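PDB 7D3U: monovalent Na+/H+ antiporter subunit F from Dietzia sp. DQ12-45-1b, which probably contributes to sodium:proton antiport as a small membrane-embedded subunit of the multi-subunit Mrp complex. Local coordinates for residues M1-D5 / L48-R52. Numbering follows the deposited sequence.
Sequences MIVVD and LVGVR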
loop_
_atom_site.group_PDB
_atom_site.type_symbol
_atom_site.label_atom_id
_atom_site.label_comp_id
_atom_site.label_asym_id
_atom_site.label_seq_id
_atom_site.Cartn_x
_atom_site.Cartn_y
_atom_site.Cartn_z
ATOM N N MET D 1 -55.163 -10.374 6.406
ATOM C CA MET D 1 -54.440 -9.675 7.459
ATOM C C MET D 1 -54.426 -8.172 7.205
ATOM O O MET D 1 -53.404 -7.514 7.385
ATOM C CB MET D 1 -53.011 -10.207 7.571
ATOM C CG MET D 1 -52.274 -10.302 6.246
ATOM S SD MET D 1 -50.640 -11.044 6.414
ATOM C CE MET D 1 -51.069 -12.706 6.923
ATOM N N ILE D 2 -55.575 -7.636 6.787
ATOM C CA ILE D 2 -55.681 -6.205 6.517
ATOM C C ILE D 2 -55.435 -5.396 7.782
ATOM O O ILE D 2 -54.879 -4.290 7.727
ATOM C CB ILE D 2 -57.055 -5.890 5.892
ATOM C CG1 ILE D 2 -57.138 -4.424 5.462
ATOM C CG2 ILE D 2 -58.175 -6.242 6.860
ATOM C CD1 ILE D 2 -58.318 -4.112 4.572
ATOM N N VAL D 3 -55.821 -5.935 8.941
ATOM C CA VAL D 3 -55.595 -5.235 10.201
ATOM C C VAL D 3 -54.103 -5.055 10.447
ATOM O O VAL D 3 -53.660 -4.015 10.950
ATOM C CB VAL D 3 -56.281 -5.985 11.357
ATOM C CG1 VAL D 3 -55.905 -7.458 11.339
ATOM C CG2 VAL D 3 -55.915 -5.360 12.688
ATOM N N VAL D 4 -53.300 -6.049 10.064
ATOM C CA VAL D 4 -51.861 -5.940 10.264
ATOM C C VAL D 4 -51.268 -4.884 9.343
ATOM O O VAL D 4 -50.379 -4.127 9.748
ATOM C CB VAL D 4 -51.190 -7.311 10.079
ATOM C CG1 VAL D 4 -49.681 -7.190 10.163
ATOM C CG2 VAL D 4 -51.688 -8.258 11.137
ATOM N N ASP D 5 -51.750 -4.798 8.101
ATOM C CA ASP D 5 -51.266 -3.747 7.209
ATOM C C ASP D 5 -51.652 -2.364 7.722
ATOM O O ASP D 5 -50.858 -1.418 7.642
ATOM C CB ASP D 5 -51.796 -3.959 5.790
ATOM C CG ASP D 5 -51.244 -2.950 4.805
ATOM O OD1 ASP D 5 -50.435 -2.095 5.215
ATOM O OD2 ASP D 5 -51.609 -3.019 3.611
ATOM N N LEU D 48 -44.984 -6.911 13.655
ATOM C CA LEU D 48 -46.054 -6.881 12.663
ATOM C C LEU D 48 -45.593 -7.437 11.321
ATOM O O LEU D 48 -46.360 -8.117 10.627
ATOM C CB LEU D 48 -46.577 -5.457 12.513
ATOM C CG LEU D 48 -47.274 -4.901 13.753
ATOM C CD1 LEU D 48 -47.754 -3.485 13.510
ATOM C CD2 LEU D 48 -48.430 -5.799 14.148
ATOM N N VAL D 49 -44.345 -7.165 10.934
ATOM C CA VAL D 49 -43.817 -7.712 9.692
ATOM C C VAL D 49 -43.684 -9.223 9.794
ATOM O O VAL D 49 -44.095 -9.955 8.887
ATOM C CB VAL D 49 -42.476 -7.041 9.345
ATOM C CG1 VAL D 49 -41.613 -7.972 8.518
ATOM C CG2 VAL D 49 -42.719 -5.738 8.608
ATOM N N GLY D 50 -43.129 -9.719 10.904
ATOM C CA GLY D 50 -43.097 -11.150 11.129
ATOM C C GLY D 50 -44.466 -11.788 11.097
ATOM O O GLY D 50 -44.581 -12.976 10.782
ATOM N N VAL D 51 -45.508 -11.026 11.424
ATOM C CA VAL D 51 -46.866 -11.518 11.211
ATOM C C VAL D 51 -47.182 -11.569 9.720
ATOM O O VAL D 51 -47.700 -12.573 9.216
ATOM C CB VAL D 51 -47.885 -10.652 11.968
ATOM C CG1 VAL D 51 -49.286 -11.005 11.524
ATOM C CG2 VAL D 51 -47.740 -10.855 13.450
ATOM N N ARG D 52 -46.881 -10.491 8.994
ATOM C CA ARG D 52 -47.185 -10.432 7.567
ATOM C C ARG D 52 -46.462 -11.531 6.797
ATOM O O ARG D 52 -47.106 -12.404 6.207
ATOM C CB ARG D 52 -46.828 -9.064 6.987
ATOM C CG ARG D 52 -47.231 -8.899 5.534
ATOM C CD ARG D 52 -46.949 -7.499 5.027
ATOM N NE ARG D 52 -47.316 -7.350 3.625
ATOM C CZ ARG D 52 -48.548 -7.091 3.197
ATOM N NH1 ARG D 52 -48.786 -6.971 1.898
ATOM N NH2 ARG D 52 -49.540 -6.957 4.064
#
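Val-4, Arg-52 and Met-1 carry most of the 308 Å² buried where the start of helix 2-23 meets the end of helix 30-52, at the open end of an antiparallel helical hairpin whose other ends are joined by a short loop. Val-4, which has the largest area covered, points at the partner helix. Val-4 CG1 rests on both Leu-48 and Val-51, 3.5 Å from Leu-48 O and 4.1 Å from Val-51 CG1, and Val-4 CG2 also touches Val-51 CG1 at 3.7 Å. A short, branched side chain suits this place, because the backbones are close: the CA atoms of Val-4 and Leu-48 are 6.4 Å apart. Leu-48 O already accepts a hydrogen bond from Arg-52 N (2.9 Å), so a methyl group can rest on it without leaving it unsatisfied.

Met-1 extends the apolar surface by a long, flexible arm, its SD 3.7 Å from Arg-52 CA and its CE 4.1 Å from Val-51 O. Arginine suits its place because its aliphatic stem offers Met-1 an apolar surface, with Arg-52 CG 4.1 Å from Met-1 SD, while Arg-52 NE makes a salt bridge to Glu-601 of subunit A. Asp-5 OD2, 4.5 Å from Arg-52 NH2, lies well out of the guanidinium plane, so these charges are merely neighbours.

No hydrogen bond joins the segments; they meet by van der Waals packing. Leu-48 continues it onto Ala-7 and Ile-8 of helix 2-23. Val-4 packs on Leu-60 and Val-51 on His-61 of subunit G, and Val-49 on Thr-642 of subunit A, so this end of the hairpin takes part in both interfaces.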